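Local coordinates for hypothetical protein AGR_L_1239 (Agrobacterium tumefaciens str. C58, PDB 1VQS), which is of unknown function but belongs to the NIPSNAP family, has a ferredoxin-like fold and packs against other copies of itself, at residues R21-N24 with G25-P28; Y30-V33 with V34-G38; E37-E40 with I41-H45; E77-A80 with R81-D85; P86-L89 with S90-K94. One frame throughout, in Å; residues are numbered along the deposited sequence.

Contact 1 (R21-N24 with G25-P28); sequences RLKN and GAIP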
# COMPACT_ATOMS: atom_id res chain seq x y z
N ARG B 21 -12.76 6.52 0.54
CA ARG B 21 -12.31 6.90 1.86
C ARG B 21 -12.70 8.34 2.10
O ARG B 21 -12.29 9.22 1.35
CB ARG B 21 -10.79 6.76 2.01
CG ARG B 21 -10.32 7.00 3.45
CD ARG B 21 -8.82 7.09 3.51
NE ARG B 21 -8.34 8.45 3.23
CZ ARG B 21 -7.16 8.72 2.70
NH1 ARG B 21 -6.35 7.74 2.35
NH2 ARG B 21 -6.79 9.96 2.54
N LEU B 22 -13.53 8.58 3.11
CA LEU B 22 -13.94 9.92 3.44
C LEU B 22 -13.00 10.64 4.39
O LEU B 22 -12.22 10.04 5.12
CB LEU B 22 -15.35 9.94 4.08
CG LEU B 22 -16.45 9.16 3.36
CD1 LEU B 22 -17.81 9.48 4.00
CD2 LEU B 22 -16.49 9.48 1.89
N LYS B 23 -13.13 11.97 4.38
CA LYS B 23 -12.61 12.81 5.45
C LYS B 23 -13.01 12.21 6.81
O LYS B 23 -14.14 11.78 7.01
CB LYS B 23 -13.24 14.21 5.31
CG LYS B 23 -13.28 15.09 6.56
CD LYS B 23 -11.89 15.61 6.87
CE LYS B 23 -11.81 16.43 8.16
NZ LYS B 23 -12.04 15.65 9.42
N ASN B 24 -12.04 12.17 7.74
CA ASN B 24 -12.32 11.57 9.02
C ASN B 24 -13.52 12.22 9.70
O ASN B 24 -13.58 13.44 9.87
CB ASN B 24 -11.11 11.65 9.94
CG ASN B 24 -11.37 10.97 11.26
OD1 ASN B 24 -11.47 9.73 11.32
ND2 ASN B 24 -11.49 11.77 12.33
N GLY B 25 -14.46 11.35 10.08
CA GLY B 25 -15.68 11.71 10.78
C GLY B 25 -16.83 12.14 9.90
O GLY B 25 -17.88 12.53 10.41
N ALA B 26 -16.64 12.09 8.58
CA ALA B 26 -17.65 12.58 7.65
C ALA B 26 -18.78 11.62 7.30
O ALA B 26 -19.70 12.01 6.58
CB ALA B 26 -16.97 13.02 6.38
N ILE B 27 -18.73 10.36 7.74
CA ILE B 27 -19.76 9.40 7.34
C ILE B 27 -21.20 9.88 7.62
O ILE B 27 -22.03 9.87 6.71
CB ILE B 27 -19.52 7.98 7.90
CG1 ILE B 27 -18.41 7.27 7.12
CG2 ILE B 27 -20.79 7.10 7.76
CD1 ILE B 27 -18.04 5.90 7.69
N PRO B 28 -21.49 10.33 8.84
CA PRO B 28 -22.88 10.76 9.08
C PRO B 28 -23.33 11.90 8.17
O PRO B 28 -24.45 11.84 7.64
CB PRO B 28 -22.89 11.18 10.55
CG PRO B 28 -21.73 10.42 11.17
CD PRO B 28 -20.68 10.37 10.07
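Leu22 and Ala26 face each other across a type II beta turn running from Lys23 to Ala26, and the leucine can be followed outward from its first carbon. CB lies 4.2 Å from Ala26 CB. Because CG stands anti to the carbonyl carbon (chi1 -50°), the branch is carried forward over the start of the following helix, and CD1 comes down 3.9 Å from Ile27 CA. CD1 also meets Ile27 CG1 at 3.9 Å, where the isoleucine chain, one of two modelled conformers, crosses the leucine at about a right angle. The turn is closed by a single backbone bond, Ala26 N to Lys23 O at 3.0 Å with an N-H...O angle of 152°. Gly25 takes the third position with positive phi (86°), the conformation that a type II turn asks for there. Lys23 bends at chi2 and chi4, and its NZ forms a salt bridge with Asp97 of the second subunit; a further bond from NZ to Asn24 O is doubtful, since the lysine has two modelled conformers. The Asn24 amide bonds outside the turn, OD1 to Asn61 and ND2 to Arg96 O of the second subunit. In the fold, the contact joins the end of strand 14-22 to the beginning of helix 27-46, with Leu22 resting on Ile99 of the adjacent strand 99-109 and the third subunit reaching Ile27.

Contact 2 (Y30-V33 with V34-G38); sequences YLKV and VEDEG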
# COMPACT_ATOMS: atom_id res chain seq x y z
N TYR B 30 -22.18 12.69 5.17
CA TYR B 30 -22.23 12.14 3.83
C TYR B 30 -23.52 11.36 3.62
O TYR B 30 -24.24 11.55 2.62
CB TYR B 30 -20.99 11.26 3.60
CG TYR B 30 -20.96 10.54 2.28
CD1 TYR B 30 -21.59 9.31 2.14
CD2 TYR B 30 -20.24 11.04 1.19
CE1 TYR B 30 -21.56 8.63 0.93
CE2 TYR B 30 -20.22 10.35 -0.02
CZ TYR B 30 -20.89 9.16 -0.15
OH TYR B 30 -20.87 8.47 -1.34
N LEU B 31 -23.81 10.44 4.53
CA LEU B 31 -24.99 9.60 4.35
C LEU B 31 -26.27 10.42 4.39
O LEU B 31 -27.24 10.11 3.67
CB LEU B 31 -25.05 8.51 5.40
CG LEU B 31 -23.96 7.44 5.23
CD1 LEU B 31 -24.04 6.51 6.43
CD2 LEU B 31 -24.12 6.67 3.94
N LYS B 32 -26.28 11.46 5.21
CA LYS B 32 -27.47 12.32 5.31
C LYS B 32 -27.76 12.99 3.98
O LYS B 32 -28.87 12.92 3.47
CB LYS B 32 -27.31 13.35 6.41
CG LYS B 32 -28.51 14.31 6.50
CD LYS B 32 -28.26 15.46 7.48
CE LYS B 32 -28.28 15.01 8.94
NZ LYS B 32 -29.67 14.81 9.45
N VAL B 33 -26.76 13.66 3.41
CA VAL B 33 -26.99 14.43 2.20
C VAL B 33 -27.19 13.51 0.98
O VAL B 33 -27.99 13.82 0.10
CB VAL B 33 -25.87 15.49 1.99
CG1 VAL B 33 -24.61 14.85 1.47
CG2 VAL B 33 -26.34 16.59 1.04
N VAL B 34 -26.53 12.37 0.94
CA VAL B 34 -26.81 11.40 -0.12
C VAL B 34 -28.27 10.92 -0.05
O VAL B 34 -29.00 10.95 -1.05
CB VAL B 34 -25.83 10.20 -0.12
CG1 VAL B 34 -26.28 9.14 -1.13
CG2 VAL B 34 -24.41 10.66 -0.47
N GLU B 35 -28.72 10.53 1.14
CA GLU B 35 -30.11 10.13 1.28
C GLU B 35 -31.07 11.23 0.82
O GLU B 35 -31.99 10.97 0.05
CB GLU B 35 -30.46 9.76 2.73
CG GLU B 35 -31.93 9.40 2.87
CD GLU B 35 -32.27 8.69 4.13
OE1 GLU B 35 -31.41 8.52 4.98
OE2 GLU B 35 -33.45 8.28 4.25
N ASP B 36 -30.87 12.44 1.33
CA ASP B 36 -31.88 13.48 1.19
C ASP B 36 -31.85 14.12 -0.18
O ASP B 36 -32.90 14.56 -0.69
CB ASP B 36 -31.66 14.54 2.26
CG ASP B 36 -32.04 14.08 3.65
OD1 ASP B 36 -32.64 12.99 3.80
OD2 ASP B 36 -31.74 14.83 4.59
N GLU B 37 -30.68 14.18 -0.81
CA GLU B 37 -30.49 15.03 -1.99
C GLU B 37 -29.84 14.36 -3.19
O GLU B 37 -29.92 14.92 -4.27
CB GLU B 37 -29.68 16.29 -1.60
CG GLU B 37 -30.29 17.07 -0.42
CD GLU B 37 -29.57 18.38 -0.07
OE1 GLU B 37 -29.35 19.19 -0.99
OE2 GLU B 37 -29.26 18.62 1.12
N GLY B 38 -29.21 13.19 -3.02
CA GLY B 38 -28.44 12.59 -4.11
C GLY B 38 -28.84 11.24 -4.67
O GLY B 38 -28.75 11.00 -5.87
O HOH W 1 -28.83 8.49 5.46
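Leu31 O is approached by two donors. Glu35 N bonds to it at 3.0 Å in the ordinary helical manner, and a water adds a weak bond at 2.9 Å. That water also donates to Glu35 OE1 at 2.6 Å, so it links a backbone carbonyl to the carboxylate one turn later; OE1 is held in addition by Arg111 of the third subunit. One position back, Tyr30 receives Val34 on a face of its ring in a CH-pi contact, CG2 standing 3.9 Å from the centroid and 17° off the normal, while the phenol OH bonds to Tyr52. The ring is brought there by a CG anti to the backbone N (chi1 176°). This is the inward side of helix 27-46, which lies against the antiparallel sheet of the ferredoxin-like fold. Over 34-38 the helix widens into a pi-type turn: Val34 O takes Gly38 N at 3.0 Å and probably also Ile39 N, five residues on. Glu37 N still bonds to Val33 O at 2.9 Å, though less straight (141°). Further out, Glu37 lays its OE2 alongside Val33 CG2, 3.6 Å away, and turns OE1 to Lys94.

Contact 3 (E37-E40 with I41-H45); sequences EGIE and IQKSH
Ile39 and Lys43, one turn apart on helix 27-46, make the close-packed part of this contact. The bond from Lys43 N to Ile39 O is short (2.9 Å) and nearly straight (171°), and the middle of the lysine chain, CG and CD, crosses the isoleucine obliquely, CD lying 3.8 Å from Ile39 CG1. Lys43 CG also rests on Ile39 O. At the end of the same isoleucine, CD1 meets Gln42 OE1 at 3.4 Å, a contact of methyl with amide oxygen. Gln42 is buried against Trp67 and His65 of strand 62-69 and against Trp88, while Ile39 packs on Phe112 of the third subunit. Next to this, Ile41 sends CD1 back to Glu37 O, 3.7 Å away, and sets its flank against Trp88 and Arg87.

The exposed side is held by a few polar bonds rather than by carbon packing. Glu40 doubles back on itself at chi2 (-57°), and Lys43 bends at chi3, so that NZ forms a salt bridge with Glu40 OE2 at 2.8 Å, on the syn side and slightly out of the carboxylate plane. The Ser44 hydroxyl turns back to its own helix and donates to Ile41 O at 2.7 Å, close to the helix end.

Chemically, Lys43 serves two environments: its methylene chain packs on Ile39, its side chain also touching Trp67, and its ammonium group probably offsets the charge of Glu40. The i to i+3 bridge lies on the exposed flank, where water would be expected to screen it and moderate its contribution.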
# COMPACT_ATOMS: atom_id res chain seq x y z
N GLU B 37 -30.68 14.18 -0.81
CA GLU B 37 -30.49 15.03 -1.99
C GLU B 37 -29.84 14.36 -3.19
O GLU B 37 -29.92 14.92 -4.27
CB GLU B 37 -29.68 16.29 -1.60
CG GLU B 37 -30.29 17.07 -0.42
CD GLU B 37 -29.57 18.38 -0.07
OE1 GLU B 37 -29.35 19.19 -0.99
OE2 GLU B 37 -29.26 18.62 1.12
N GLY B 38 -29.21 13.19 -3.02
CA GLY B 38 -28.44 12.59 -4.11
C GLY B 38 -28.84 11.24 -4.67
O GLY B 38 -28.75 11.00 -5.87
N ILE B 39 -29.25 10.31 -3.81
CA ILE B 39 -29.36 8.92 -4.27
C ILE B 39 -30.47 8.71 -5.29
O ILE B 39 -30.31 7.93 -6.22
CB ILE B 39 -29.46 7.95 -3.06
CG1 ILE B 39 -29.19 6.51 -3.51
CG2 ILE B 39 -30.79 8.07 -2.39
CD1 ILE B 39 -27.81 6.26 -4.00
N GLU B 40 -31.60 9.39 -5.17
CA GLU B 40 -32.64 9.22 -6.19
C GLU B 40 -32.22 9.70 -7.58
O GLU B 40 -32.48 9.03 -8.60
CB GLU B 40 -33.97 9.84 -5.73
CG GLU B 40 -34.63 9.02 -4.64
CD GLU B 40 -34.88 7.54 -5.04
OE1 GLU B 40 -35.58 7.29 -6.08
OE2 GLU B 40 -34.38 6.64 -4.34
N ILE B 41 -31.54 10.85 -7.62
CA ILE B 41 -30.98 11.31 -8.88
C ILE B 41 -29.96 10.31 -9.43
O ILE B 41 -29.99 9.95 -10.60
CB ILE B 41 -30.38 12.72 -8.73
CG1 ILE B 41 -31.48 13.77 -8.47
CG2 ILE B 41 -29.55 13.10 -9.95
CD1 ILE B 41 -30.99 15.07 -7.82
N GLN B 42 -29.07 9.83 -8.56
CA GLN B 42 -28.01 8.92 -9.00
C GLN B 42 -28.64 7.63 -9.56
O GLN B 42 -28.29 7.19 -10.65
CB GLN B 42 -27.08 8.58 -7.85
CG GLN B 42 -25.83 7.88 -8.29
CD GLN B 42 -24.88 7.68 -7.14
OE1 GLN B 42 -25.32 7.54 -6.00
NE2 GLN B 42 -23.57 7.60 -7.45
N LYS B 43 -29.59 7.04 -8.85
CA LYS B 43 -30.29 5.83 -9.30
C LYS B 43 -31.01 6.06 -10.62
O LYS B 43 -31.09 5.16 -11.48
CB LYS B 43 -31.29 5.32 -8.26
CG LYS B 43 -30.64 4.75 -7.02
CD LYS B 43 -31.58 4.70 -5.82
CE LYS B 43 -32.72 3.77 -5.96
NZ LYS B 43 -33.62 4.01 -4.78
N SER B 44 -31.56 7.26 -10.79
CA SER B 44 -32.33 7.53 -12.00
C SER B 44 -31.52 7.50 -13.27
O SER B 44 -32.09 7.40 -14.35
CB SER B 44 -33.05 8.86 -11.92
OG SER B 44 -32.17 9.94 -12.11
N HIS B 45 -30.20 7.60 -13.14
CA HIS B 45 -29.30 7.44 -14.31
C HIS B 45 -28.65 6.08 -14.33
O HIS B 45 -28.61 5.42 -15.36
CB HIS B 45 -28.24 8.53 -14.34
CG HIS B 45 -28.81 9.90 -14.55
ND1 HIS B 45 -29.32 10.33 -15.75
CD2 HIS B 45 -28.95 10.94 -13.68
CE1 HIS B 45 -29.77 11.57 -15.61
NE2 HIS B 45 -29.55 11.97 -14.37

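Contact 4 (E77-A80 with R81-D85); sequences ERRA and RLMAD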
# COMPACT_ATOMS: atom_id res chain seq x y z
N GLU B 77 -22.83 4.75 -21.09
CA GLU B 77 -23.86 5.67 -21.55
C GLU B 77 -24.61 6.25 -20.35
O GLU B 77 -24.92 7.45 -20.30
CB GLU B 77 -24.80 4.92 -22.47
CG GLU B 77 -24.10 4.53 -23.78
CD GLU B 77 -24.81 3.45 -24.55
OE1 GLU B 77 -26.00 3.20 -24.27
OE2 GLU B 77 -24.16 2.86 -25.46
N ARG B 78 -24.87 5.39 -19.36
CA ARG B 78 -25.56 5.82 -18.12
C ARG B 78 -24.73 6.83 -17.34
O ARG B 78 -25.26 7.84 -16.85
CB ARG B 78 -25.94 4.61 -17.26
CG ARG B 78 -27.06 3.77 -17.83
CD ARG B 78 -27.23 2.49 -17.07
NE ARG B 78 -28.39 1.71 -17.50
CZ ARG B 78 -29.64 1.89 -17.08
NH1 ARG B 78 -29.92 2.84 -16.20
NH2 ARG B 78 -30.61 1.13 -17.54
N ARG B 79 -23.43 6.56 -17.17
CA ARG B 79 -22.60 7.49 -16.43
C ARG B 79 -22.46 8.82 -17.16
O ARG B 79 -22.34 9.86 -16.51
CB ARG B 79 -21.24 6.87 -16.15
CG ARG B 79 -21.34 5.71 -15.19
CD ARG B 79 -20.12 5.44 -14.34
NE ARG B 79 -19.60 6.62 -13.65
CZ ARG B 79 -19.92 7.02 -12.41
NH1 ARG B 79 -20.77 6.38 -11.62
NH2 ARG B 79 -19.35 8.12 -11.95
N ALA B 80 -22.41 8.79 -18.49
CA ALA B 80 -22.33 10.04 -19.25
C ALA B 80 -23.57 10.88 -18.97
O ALA B 80 -23.49 12.09 -18.77
CB ALA B 80 -22.18 9.78 -20.72
N ARG B 81 -24.75 10.24 -18.96
CA ARG B 81 -25.98 10.98 -18.69
C ARG B 81 -26.01 11.53 -17.25
O ARG B 81 -26.45 12.66 -17.00
CB ARG B 81 -27.21 10.11 -18.96
CG ARG B 81 -27.39 9.86 -20.44
CD ARG B 81 -28.75 9.30 -20.80
NE ARG B 81 -28.99 8.00 -20.18
CZ ARG B 81 -28.81 6.81 -20.75
NH1 ARG B 81 -28.35 6.71 -21.99
NH2 ARG B 81 -29.08 5.72 -20.06
N LEU B 82 -25.52 10.73 -16.30
CA LEU B 82 -25.40 11.17 -14.91
C LEU B 82 -24.55 12.44 -14.84
O LEU B 82 -24.95 13.44 -14.25
CB LEU B 82 -24.77 10.08 -14.04
CG LEU B 82 -24.45 10.44 -12.57
CD1 LEU B 82 -25.73 10.67 -11.80
CD2 LEU B 82 -23.61 9.35 -11.91
N MSE B 83 -23.37 12.40 -15.47
CA MSE B 83 -22.41 13.51 -15.38
C MSE B 83 -22.82 14.77 -16.14
O MSE B 83 -22.34 15.86 -15.86
CB MSE B 83 -21.02 13.01 -15.80
CG MSE B 83 -20.51 11.87 -14.93
SE MSE B 83 -20.44 12.28 -13.01
CE MSE B 83 -19.69 13.99 -13.13
N ALA B 84 -23.72 14.63 -17.09
CA ALA B 84 -24.25 15.75 -17.86
C ALA B 84 -25.46 16.40 -17.18
O ALA B 84 -25.90 17.47 -17.58
CB ALA B 84 -24.65 15.29 -19.25
N ASP B 85 -26.06 15.71 -16.20
CA ASP B 85 -27.28 16.23 -15.55
C ASP B 85 -26.96 17.35 -14.55
O ASP B 85 -26.30 17.09 -13.56
CB ASP B 85 -27.99 15.10 -14.81
CG ASP B 85 -29.31 15.50 -14.21
OD1 ASP B 85 -29.70 16.67 -14.27
OD2 ASP B 85 -29.98 14.59 -13.67
O HOH W 2 -28.22 4.07 -23.34
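Arg81 and Glu77 are brought together by one bend and one extended chain. The arginine runs out straight through chi2 and then turns at chi3 (-62°), which folds its guanidinium back along helix 72-84 toward the preceding turn; Glu77 stays extended beyond CG. One face of the guanidinium is thus laid over Glu77 O and Arg78 CA, and NH2 comes 3.6 Å from Arg78 CG. The guanidinium planes of Arg78 and Arg81 stand 65° apart. Glu77 and Arg81 do not join directly. A water lying in plane at the guanidinium edge accepts from Arg81 NH1 at 3.0 Å and donates to Glu77 OE1 at 2.6 Å.

On another flank Arg79 and Leu82 point the same way, side by side. Arg79 bends at chi3 (51°), and Leu82 CD2 lies over a guanidinium face, 4.1 Å from NH1. Met83, deposited as selenomethionine, has CG close to Arg79 O at 3.1 Å. The backbone bonds are regular until Ala84, whose N reaches Ala80 O only weakly as the helix ends. Asp85 then caps the following helix, its OD1 taking Arg87 N, while OD2 bonds to His45.

Two of the arginines here have identifiable polar partners: Arg78 is paired with Asp74 and also bonds to His45 O, whereas Arg81 is linked to the Glu77 carboxylate through solvent. The like charges of Arg78 and Arg81, 4.8 Å apart from NE to NH2, are probably moderated by these acids and by water.

Contact 5 (P86-L89 with S90-K94); sequences PRWL and SFLPK
Pro86 O receives Ser90 N at 2.9 Å, closing helix 86-89, a single short turn; beyond it residues 90-94 keep helical torsions without the regular bonds. In this ferredoxin-like fold the segment links helix 72-84 to strand 99-109 and lies beside helix 27-46. Trp88 O takes the straightest bond across it, Leu92 N at 2.9 Å, and a weak second one from Phe91 N. Pro93 has no N-H for Leu89 O, and its CD lies against that oxygen at 3.1 Å. Ser90 OG may also donate to Pro86 O, on a lone pair, but this bond is tentative because the serine has two modelled conformers; the backbone N comes from above the carbonyl plane.

Among the side chains, Trp88 does most. With CG anti to the backbone N (chi1 -178°), the indole runs alongside the following turn and offers a face to Leu92 and Phe91. Leu92 makes a CH-pi contact over the five-membered ring, with CG 3.9 Å from the centroid and 25° off the normal. Phe91 approaches the six-membered ring obliquely, the planes inclined at 31°. Leu82 and Met83 of helix 72-84 and Ile41 of helix 27-46 also pack on the indole. The closest carbons of the aromatic pair are Trp88 CZ3 and Phe91 CD2, 3.4 Å apart.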
# COMPACT_ATOMS: atom_id res chain seq x y z
N PRO B 86 -27.43 18.58 -14.83
CA PRO B 86 -27.14 19.64 -13.86
C PRO B 86 -27.71 19.39 -12.46
O PRO B 86 -27.22 19.96 -11.49
CB PRO B 86 -27.78 20.89 -14.49
CG PRO B 86 -28.77 20.40 -15.45
CD PRO B 86 -28.24 19.08 -15.96
N ARG B 87 -28.73 18.53 -12.35
CA ARG B 87 -29.25 18.17 -11.03
C ARG B 87 -28.22 17.36 -10.24
O ARG B 87 -28.18 17.41 -9.01
CB ARG B 87 -30.56 17.41 -11.17
CG ARG B 87 -31.65 18.26 -11.77
CD ARG B 87 -32.99 17.48 -11.88
NE ARG B 87 -33.62 17.36 -10.57
CZ ARG B 87 -34.26 16.28 -10.13
NH1 ARG B 87 -34.32 15.18 -10.85
NH2 ARG B 87 -34.82 16.29 -8.92
N TRP B 88 -27.42 16.57 -10.94
CA TRP B 88 -26.35 15.82 -10.29
C TRP B 88 -25.12 16.70 -10.07
O TRP B 88 -24.51 16.62 -9.02
CB TRP B 88 -25.96 14.60 -11.11
CG TRP B 88 -24.89 13.73 -10.49
CD1 TRP B 88 -23.62 13.53 -10.96
CD2 TRP B 88 -24.99 12.99 -9.27
NE1 TRP B 88 -22.96 12.67 -10.13
CE2 TRP B 88 -23.77 12.34 -9.08
CE3 TRP B 88 -26.01 12.82 -8.33
CZ2 TRP B 88 -23.54 11.50 -7.99
CZ3 TRP B 88 -25.78 11.99 -7.25
CH2 TRP B 88 -24.55 11.35 -7.09
N LEU B 89 -24.76 17.54 -11.04
CA LEU B 89 -23.61 18.43 -10.89
C LEU B 89 -23.82 19.42 -9.76
O LEU B 89 -22.85 19.86 -9.13
CB LEU B 89 -23.33 19.14 -12.20
CG LEU B 89 -22.96 18.23 -13.37
CD1 LEU B 89 -22.93 19.02 -14.66
CD2 LEU B 89 -21.59 17.61 -13.15
N SER B 90 -25.07 19.78 -9.49
CA SER B 90 -25.37 20.69 -8.36
C SER B 90 -25.37 19.93 -7.03
O SER B 90 -25.27 20.56 -5.96
CB SER B 90 -26.64 21.48 -8.55
OG SER B 90 -27.75 20.64 -8.75
N PHE B 91 -25.54 18.61 -7.08
CA PHE B 91 -25.43 17.80 -5.87
C PHE B 91 -23.99 17.50 -5.49
O PHE B 91 -23.63 17.56 -4.30
CB PHE B 91 -26.19 16.45 -6.03
CG PHE B 91 -25.87 15.48 -4.92
CD1 PHE B 91 -26.42 15.68 -3.66
CD2 PHE B 91 -24.97 14.45 -5.10
CE1 PHE B 91 -26.07 14.84 -2.60
CE2 PHE B 91 -24.64 13.61 -4.04
CZ PHE B 91 -25.19 13.83 -2.79
N LEU B 92 -23.16 17.18 -6.48
CA LEU B 92 -21.78 16.77 -6.22
C LEU B 92 -20.97 17.64 -5.23
O LEU B 92 -20.19 17.08 -4.45
CB LEU B 92 -20.99 16.57 -7.52
CG LEU B 92 -21.29 15.31 -8.34
CD1 LEU B 92 -20.51 15.37 -9.65
CD2 LEU B 92 -20.94 14.06 -7.55
N PRO B 93 -21.11 18.98 -5.27
CA PRO B 93 -20.33 19.78 -4.31
C PRO B 93 -20.57 19.40 -2.86
O PRO B 93 -19.72 19.67 -1.99
CB PRO B 93 -20.80 21.22 -4.57
CG PRO B 93 -21.23 21.19 -6.01
CD PRO B 93 -21.87 19.84 -6.20
N LYS B 94 -21.71 18.78 -2.58
CA LYS B 94 -22.08 18.43 -1.21
C LYS B 94 -21.36 17.17 -0.71
O LYS B 94 -21.36 16.90 0.51
CB LYS B 94 -23.59 18.23 -1.09
CG LYS B 94 -24.41 19.40 -1.60
CD LYS B 94 -25.86 19.05 -1.70
CE LYS B 94 -26.63 20.14 -2.39
NZ LYS B 94 -27.19 21.07 -1.39

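How the contacts relate
The contacts follow one another along the chain, except that contacts 2 and 3 overlap at Glu37 and Gly38; contacts 1 to 3 share helix 27-46. Contact 1 passes into contact 2 where Leu22 CD1 touches Tyr30 CB at 3.7 Å. Contact 5 meets both contacts 2 and 3, with Lys94 NZ 2.9 Å from Glu37 OE1 in a salt bridge. Contact 4 joins contact 3 through His45 NE2 and Asp85 OD2, 2.8 Å apart, and contact 5 where Leu82 CD1 packs on Trp88 CG at 3.4 Å. Contacts 1 and 4 are farthest apart, about 26 Å between centres. No active site is known; a bound 2-methyl-2,4-pentanediol, probably from the crystallisation liquor, lies about 4 Å from the side chain of Ala26.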